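Local coordinates for protein endo-N-acetyl-beta-D-glucosaminidase (Hypocrea jecorina, PDB 4AC1) that hydrolyses the chitobiose core of N-linked glycans as a family 18 endo-beta-N-acetylglucosaminidase, probably trimming the fungus's own secreted cellulases, at residues V38-I43 with H50-P55; M79-G84 with G121-V126. All coordinates share one frame; numbering follows the deposited sequence. Where two conformers were deposited one is given.

Interaction 1: residues V38-I43 with H50-P55; sequences VCSFHI and HLNDFP. With ZN (zinc ion), chain N; ZN (zinc ion), chain L.
The F41 ring takes L51 CD1 over one face: the methyl carbon lies 4.0 Å from the F41 ring centroid and 10° off its normal, a CH-pi contact. L51 CG stands anti to the backbone N (chi1 174°), and from it CD1 branches to that ring and CD2 to V38 CG1. The imidazole of H42 has S40 O above one face, offset toward the rim, and N52 O at its edge, 3.5 Å from H42 CD2. Water 1 also lies in the H42 plane, linking H42 NE2 to N52 OD1, to which it donates. On the H50 imidazole P55 N stands over one face, toward the rim, with D53 C at the edge in plane. The segments form an antiparallel beta hairpin, F41 and L51 a non-hydrogen-bonded pair and H42 and H50 a hydrogen-bonded one. Beyond the F41/L51 pair, away from the hairpin loop, the N52 side chain extends the ladder: its OD1 accepts from S40 N at 2.8 Å, the donor standing above the carbonyl plane, while N52 ND2 donates to C39 O at 2.9 Å. V48 O holds H50 ND1, and H50 NE2 binds zinc, modelled at two close positions, the nearer at 2.1 Å with waters 2, 3 and 4.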
ATOM      1  N   VAL A  38       1.267   7.525  -1.291  1.00  4.67           N
ATOM      2  CA  VAL A  38       1.861   8.528  -0.400  1.00  5.25           C
ATOM      3  C   VAL A  38       1.539   8.118   1.035  1.00  4.42           C
ATOM      4  O   VAL A  38       0.383   7.852   1.367  1.00  4.71           O
ATOM      5  CB  VAL A  38       1.312   9.938  -0.701  1.00  5.89           C
ATOM      6  CG1 VAL A  38       1.843  10.976   0.303  1.00  6.58           C
ATOM      7  CG2 VAL A  38       1.686  10.337  -2.130  1.00  6.57           C
ATOM      8  N   CYS A  39       2.560   8.075   1.883  1.00  4.90           N
ATOM      9  CA  CYS A  39       2.408   7.522   3.225  1.00  5.15           C
ATOM     10  C   CYS A  39       3.495   8.069   4.161  1.00  4.86           C
ATOM     11  O   CYS A  39       4.440   8.687   3.685  1.00  5.74           O
ATOM     12  CB  CYS A  39       2.462   5.987   3.170  1.00  5.05           C
ATOM     13  SG  CYS A  39       4.000   5.272   2.518  1.00  6.00           S
ATOM     14  N   SER A  40       3.385   7.865   5.477  1.00  5.26           N
ATOM     15  CA  SER A  40       2.227   7.282   6.149  1.00  5.63           C
ATOM     16  C   SER A  40       1.409   8.365   6.828  1.00  5.77           C
ATOM     17  O   SER A  40       1.926   9.156   7.624  1.00  5.93           O
ATOM     18  CB  SER A  40       2.661   6.261   7.198  1.00  5.66           C
ATOM     19  OG  SER A  40       3.365   5.186   6.599  1.00  6.95           O
ATOM     20  N   PHE A  41       0.118   8.404   6.520  1.00  5.39           N
ATOM     21  CA  PHE A  41      -0.816   9.253   7.254  1.00  6.10           C
ATOM     22  C   PHE A  41      -1.035   8.672   8.653  1.00  6.04           C
ATOM     23  O   PHE A  41      -1.029   7.450   8.846  1.00  6.74           O
ATOM     24  CB  PHE A  41      -2.140   9.406   6.495  1.00  6.34           C
ATOM     25  CG  PHE A  41      -2.043  10.281   5.265  1.00  6.81           C
ATOM     26  CD1 PHE A  41      -2.250  11.654   5.353  1.00  6.31           C
ATOM     27  CD2 PHE A  41      -1.741   9.731   4.022  1.00  7.31           C
ATOM     28  CE1 PHE A  41      -2.175  12.469   4.220  1.00  7.37           C
ATOM     29  CE2 PHE A  41      -1.658  10.541   2.883  1.00  8.35           C
ATOM     30  CZ  PHE A  41      -1.875  11.911   2.984  1.00  7.65           C
ATOM     31  N   HIS A  42      -1.188   9.576   9.619  1.00  6.82           N
ATOM     32  CA  HIS A  42      -1.360   9.246  11.033  1.00  7.71           C
ATOM     33  C   HIS A  42      -2.547  10.009  11.600  1.00  8.50           C
ATOM     34  O   HIS A  42      -2.625  11.241  11.471  1.00  8.54           O
ATOM     35  CB  HIS A  42      -0.124   9.655  11.832  1.00  8.50           C
ATOM     36  CG  HIS A  42       1.148   9.063  11.325  1.00  9.25           C
ATOM     37  ND1 HIS A  42       1.347   7.703  11.247  1.00 11.65           N
ATOM     38  CD2 HIS A  42       2.296   9.638  10.894  1.00 11.11           C
ATOM     39  CE1 HIS A  42       2.555   7.464  10.769  1.00 11.42           C
ATOM     40  NE2 HIS A  42       3.152   8.619  10.549  1.00 12.84           N
ATOM     41  N   ILE A  43      -3.474   9.270  12.202  1.00  8.89           N
ATOM     42  CA  ILE A  43      -4.584   9.855  12.950  1.00 10.64           C
ATOM     43  C   ILE A  43      -4.126   9.989  14.401  1.00 11.21           C
ATOM     44  O   ILE A  43      -3.705   9.010  15.029  1.00 12.05           O
ATOM     45  CB  ILE A  43      -5.865   8.975  12.869  1.00 11.05           C
ATOM     46  CG1 ILE A  43      -6.211   8.607  11.417  1.00 13.64           C
ATOM     47  CG2 ILE A  43      -7.044   9.634  13.615  1.00 11.90           C
ATOM     48  CD1 ILE A  43      -6.638   9.749  10.549  1.00 16.46           C
ATOM     49  N   HIS A  50      -1.502  13.868  10.389  1.00  7.56           N
ATOM     50  CA  HIS A  50      -0.166  14.129   9.910  1.00  8.06           C
ATOM     51  C   HIS A  50       0.173  13.185   8.766  1.00  7.50           C
ATOM     52  O   HIS A  50      -0.304  12.044   8.727  1.00  8.61           O
ATOM     53  CB  HIS A  50       0.840  13.915  11.041  1.00  7.84           C
ATOM     54  CG  HIS A  50       0.938  15.069  11.992  1.00  8.82           C
ATOM     55  ND1 HIS A  50      -0.151  15.561  12.678  1.00  9.73           N
ATOM     56  CD2 HIS A  50       1.995  15.835  12.365  1.00 10.06           C
ATOM     57  CE1 HIS A  50       0.233  16.574  13.439  1.00 10.93           C
ATOM     58  NE2 HIS A  50       1.529  16.761  13.267  1.00 10.25           N
ATOM     59  N   LEU A  51       0.977  13.673   7.827  1.00  7.70           N
ATOM     60  CA  LEU A  51       1.678  12.822   6.875  1.00  7.09           C
ATOM     61  C   LEU A  51       3.094  12.766   7.418  1.00  7.50           C
ATOM     62  O   LEU A  51       3.822  13.763   7.372  1.00  7.75           O
ATOM     63  CB  LEU A  51       1.627  13.430   5.474  1.00  7.47           C
ATOM     64  CG  LEU A  51       2.440  12.699   4.401  1.00  6.64           C
ATOM     65  CD1 LEU A  51       2.041  11.207   4.310  1.00  5.08           C
ATOM     66  CD2 LEU A  51       2.270  13.388   3.051  1.00  7.11           C
ATOM     67  N   ASN A  52       3.467  11.621   7.983  1.00  7.94           N
ATOM     68  CA  ASN A  52       4.751  11.501   8.670  1.00  8.69           C
ATOM     69  C   ASN A  52       4.868  12.601   9.741  1.00  9.59           C
ATOM     70  O   ASN A  52       4.013  12.652  10.628  1.00 10.37           O
ATOM     71  CB  ASN A  52       5.910  11.428   7.662  1.00  8.20           C
ATOM     72  CG  ASN A  52       5.687  10.321   6.639  1.00  7.14           C
ATOM     73  OD1 ASN A  52       5.351   9.198   7.008  1.00  8.08           O
ATOM     74  ND2 ASN A  52       5.799  10.652   5.363  1.00  7.74           N
ATOM     75  N   ASP A  53       5.850  13.497   9.642  1.00 10.07           N
ATOM     76  CA  ASP A  53       6.121  14.427  10.750  1.00 11.18           C
ATOM     77  C   ASP A  53       5.388  15.770  10.722  1.00 11.22           C
ATOM     78  O   ASP A  53       5.569  16.583  11.637  1.00 11.93           O
ATOM     79  CB  ASP A  53       7.629  14.623  10.937  1.00 12.38           C
ATOM     80  CG  ASP A  53       8.346  13.322  11.240  1.00 14.73           C
ATOM     81  OD1 ASP A  53       7.812  12.510  12.028  1.00 17.83           O
ATOM     82  OD2 ASP A  53       9.442  13.109  10.680  1.00 19.28           O
ATOM     83  N   PHE A  54       4.571  16.010   9.694  1.00 10.62           N
ATOM     84  CA  PHE A  54       3.881  17.292   9.531  1.00 10.53           C
ATOM     85  C   PHE A  54       2.463  17.078   9.025  1.00 10.10           C
ATOM     86  O   PHE A  54       2.194  16.079   8.348  1.00 10.17           O
ATOM     87  CB  PHE A  54       4.607  18.184   8.521  1.00 10.79           C
ATOM     88  CG  PHE A  54       6.039  18.498   8.880  1.00 11.65           C
ATOM     89  CD1 PHE A  54       6.340  19.619   9.640  1.00 13.32           C
ATOM     90  CD2 PHE A  54       7.082  17.695   8.424  1.00 12.90           C
ATOM     91  CE1 PHE A  54       7.666  19.927   9.961  1.00 14.89           C
ATOM     92  CE2 PHE A  54       8.402  17.990   8.735  1.00 14.35           C
ATOM     93  CZ  PHE A  54       8.693  19.113   9.507  1.00 13.60           C
ATOM     94  N   PRO A  55       1.548  18.017   9.328  1.00  9.59           N
ATOM     95  CA  PRO A  55       0.248  18.005   8.673  1.00  9.48           C
ATOM     96  C   PRO A  55       0.453  18.061   7.157  1.00  8.77           C
ATOM     97  O   PRO A  55       1.377  18.712   6.686  1.00  8.61           O
ATOM     98  CB  PRO A  55      -0.423  19.286   9.187  1.00  9.61           C
ATOM     99  CG  PRO A  55       0.257  19.553  10.489  1.00 10.20           C
ATOM    100  CD  PRO A  55       1.669  19.123  10.298  1.00  9.89           C
TER
HETATM  101 ZN    ZN N1298       3.136  17.620  14.767  0.50 16.12          ZN
HETATM  102 ZN    ZN L1296       2.523  18.280  14.256  0.50 11.10          ZN
HETATM  103  O   HOH W   1       5.551   8.105   9.372  1.00 14.71           O
HETATM  104  O   HOH W   2       3.909  18.501  12.941  1.00 18.52           O
HETATM  105  O   HOH W   3       3.640  19.304  15.787  1.00 24.38           O
HETATM  106  O   HOH W   4       1.342  19.900  14.277  1.00 29.77           O

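Interaction 2: residues M79-G84 with G121-V126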
ATOM      1  N   MET A  79      -2.614   7.406  -4.435  1.00  4.38           N
ATOM      2  CA  MET A  79      -3.352   7.010  -3.245  1.00  4.32           C
ATOM      3  C   MET A  79      -2.617   7.484  -2.002  1.00  4.52           C
ATOM      4  O   MET A  79      -1.450   7.896  -2.074  1.00  4.61           O
ATOM      5  CB  MET A  79      -3.414   5.485  -3.152  1.00  4.76           C
ATOM      6  CG  MET A  79      -4.135   4.818  -4.296  1.00  4.67           C
ATOM      7  SD  MET A  79      -3.999   3.024  -4.306  1.00  6.29           S
ATOM      8  CE  MET A  79      -4.843   2.591  -2.764  1.00  8.12           C
ATOM      9  N   GLY A  80      -3.295   7.408  -0.863  1.00  4.64           N
ATOM     10  CA  GLY A  80      -2.638   7.536   0.428  1.00  5.09           C
ATOM     11  C   GLY A  80      -2.632   6.189   1.129  1.00  4.94           C
ATOM     12  O   GLY A  80      -3.372   5.270   0.726  1.00  4.81           O
ATOM     13  N   MET A  81      -1.800   6.070   2.165  1.00  4.39           N
ATOM     14  CA  MET A  81      -1.914   4.986   3.134  1.00  4.62           C
ATOM     15  C   MET A  81      -1.946   5.618   4.503  1.00  3.96           C
ATOM     16  O   MET A  81      -1.200   6.570   4.776  1.00  4.61           O
ATOM     17  CB  MET A  81      -0.763   3.995   3.021  1.00  4.34           C
ATOM     18  CG  MET A  81      -0.742   2.934   4.107  1.00  5.13           C
ATOM     19  SD  MET A  81       0.311   3.361   5.531  1.00  5.54           S
ATOM     20  CE  MET A  81       1.899   2.780   4.916  1.00  7.24           C
ATOM     21  N   VAL A  82      -2.841   5.109   5.335  1.00  4.60           N
ATOM     22  CA  VAL A  82      -2.922   5.481   6.744  1.00  5.41           C
ATOM     23  C   VAL A  82      -2.549   4.262   7.597  1.00  5.66           C
ATOM     24  O   VAL A  82      -2.915   3.117   7.271  1.00  5.77           O
ATOM     25  CB  VAL A  82      -4.338   6.044   7.103  1.00  5.10           C
ATOM     26  CG1 VAL A  82      -5.434   5.042   6.788  1.00  6.75           C
ATOM     27  CG2 VAL A  82      -4.421   6.508   8.562  1.00  6.43           C
ATOM     28  N   GLY A  83      -1.809   4.519   8.673  1.00  6.43           N
ATOM     29  CA  GLY A  83      -1.371   3.467   9.586  1.00  7.46           C
ATOM     30  C   GLY A  83       0.108   3.190   9.493  1.00  7.95           C
ATOM     31  O   GLY A  83       0.928   4.095   9.703  1.00  8.01           O
ATOM     32  N   GLY A  84       0.453   1.951   9.151  1.00  8.21           N
ATOM     33  CA  GLY A  84       1.837   1.502   9.142  1.00  8.94           C
ATOM     34  C   GLY A  84       2.367   1.312  10.551  1.00  9.18           C
ATOM     35  O   GLY A  84       1.613   1.024  11.486  1.00  9.42           O
ATOM     36  N   GLY A 121      -7.457   6.979  -3.731  1.00  4.85           N
ATOM     37  CA  GLY A 121      -7.658   5.773  -2.955  1.00  5.12           C
ATOM     38  C   GLY A 121      -6.970   5.887  -1.623  1.00  4.87           C
ATOM     39  O   GLY A 121      -6.208   6.818  -1.367  1.00  5.42           O
ATOM     40  N   MET A 122      -7.284   4.939  -0.756  1.00  4.44           N
ATOM     41  CA  MET A 122      -6.692   4.842   0.563  1.00  4.22           C
ATOM     42  C   MET A 122      -6.372   3.385   0.902  1.00  3.94           C
ATOM     43  O   MET A 122      -7.237   2.513   0.819  1.00  4.57           O
ATOM     44  CB  MET A 122      -7.621   5.475   1.620  1.00  4.80           C
ATOM     45  CG  MET A 122      -7.045   5.526   3.045  1.00  5.93           C
ATOM     46  SD  MET A 122      -5.506   6.457   3.245  1.00  7.64           S
ATOM     47  CE  MET A 122      -5.959   7.984   2.437  1.00  7.22           C
ATOM     48  N   ASP A 123      -5.120   3.168   1.313  1.00  4.12           N
ATOM     49  CA  ASP A 123      -4.629   1.885   1.813  1.00  4.47           C
ATOM     50  C   ASP A 123      -4.696   1.939   3.332  1.00  4.28           C
ATOM     51  O   ASP A 123      -4.199   2.878   3.955  1.00  4.71           O
ATOM     52  CB  ASP A 123      -3.182   1.668   1.339  1.00  4.34           C
ATOM     53  CG  ASP A 123      -2.615   0.301   1.687  1.00  4.80           C
ATOM     54  OD1 ASP A 123      -3.272  -0.745   1.479  1.00  4.74           O
ATOM     55  OD2 ASP A 123      -1.456   0.261   2.147  1.00  6.62           O
ATOM     56  N   LEU A 124      -5.365   0.943   3.907  1.00  4.64           N
ATOM     57  CA  LEU A 124      -5.476   0.805   5.362  0.50  4.94           C
ATOM     58  C   LEU A 124      -4.471  -0.252   5.798  1.00  5.14           C
ATOM     59  O   LEU A 124      -4.730  -1.457   5.694  1.00  5.09           O
ATOM     60  CB  LEU A 124      -6.892   0.405   5.792  0.50  4.98           C
ATOM     61  CG  LEU A 124      -8.104   1.265   5.410  0.50  6.40           C
ATOM     62  CD1 LEU A 124      -7.887   2.742   5.665  0.50  4.68           C
ATOM     63  CD2 LEU A 124      -8.507   1.051   3.980  0.50  6.48           C
ATOM     64  N   ASP A 125      -3.302   0.217   6.238  1.00  4.89           N
ATOM     65  CA  ASP A 125      -2.185  -0.657   6.609  1.00  4.96           C
ATOM     66  C   ASP A 125      -2.193  -0.823   8.114  1.00  5.00           C
ATOM     67  O   ASP A 125      -1.609  -0.037   8.856  1.00  5.95           O
ATOM     68  CB  ASP A 125      -0.878  -0.044   6.112  1.00  5.19           C
ATOM     69  CG  ASP A 125       0.331  -0.939   6.303  1.00  5.48           C
ATOM     70  OD1 ASP A 125       0.244  -2.043   6.883  1.00  5.57           O
ATOM     71  OD2 ASP A 125       1.423  -0.482   5.878  1.00  7.85           O
ATOM     72  N   VAL A 126      -2.915  -1.835   8.567  1.00  5.32           N
ATOM     73  CA  VAL A 126      -3.239  -1.978   9.980  1.00  5.45           C
ATOM     74  C   VAL A 126      -2.211  -2.884  10.645  1.00  5.88           C
ATOM     75  O   VAL A 126      -2.185  -4.098  10.421  1.00  5.65           O
ATOM     76  CB  VAL A 126      -4.675  -2.533  10.160  1.00  5.20           C
ATOM     77  CG1 VAL A 126      -5.016  -2.644  11.640  1.00  6.45           C
ATOM     78  CG2 VAL A 126      -5.693  -1.637   9.425  1.00  5.33           C
TER
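M81 lies beside D123 and reaches on to D125. Its CB sits 3.8 Å from D123 CB in the parallel pair the two residues form. With CG anti to the backbone N (chi1 173°), M81 CG comes 3.4 Å from D123 OD2 and also touches D125 CB. The chain then bends at chi2 and chi3: SD packs 3.7 Å from D125 CB, and the methyl CE ends 3.4 Å from D125 OD2. D123 has its carboxylate anchored outside this pair, OD2 by Y8 OH and OD1 by T153 OG1, two bonds that hold the carboxylate's rotation beside M81 CG. On the other face, V82 CG1 meets L124 CD1 in one of the two conformers of L124, and M122 folds back so that SD and CE rest over glycine G80. Five backbone hydrogen bonds run from G80 N–G121 O to G84 N–D125 O; in the middle, V82 N approaches D123 O nearly along the C=O axis. D123, D125 and E127 correspond to the DxDxE core of the family 18 signature, consistent with an active-site strand end; E127 is a zinc ligand in this crystal. The strands belong to a beta-alpha-beta unit of the TIM barrel, joined through helix 100-116, with strand 35-42 flanking 77-83 and strand 151-154 flanking 121-125.

In the fold
From the N terminus, strand 4-9 comes first and pairs with strand 35-42, which turns back through a seven-residue loop to strand 50-51; interaction 1 closes that short hairpin. The chain goes on through helix 62-73, which packs on V38, F41 and L51, into strand 77-83. Helix 100-116 then carries it over to strand 121-125, where interaction 2 closes a much longer loop. The two contacts follow in series, neither nesting nor crossing, yet they meet in the sheet: V38 N and F41 N lie 2.9 Å from M79 O and M81 O respectively, probable hydrogen bonds. Interaction 1 ties strand 50-51 to barrel strand 35-42, and interaction 2 joins the next two barrel strands, 77-83 and 121-125.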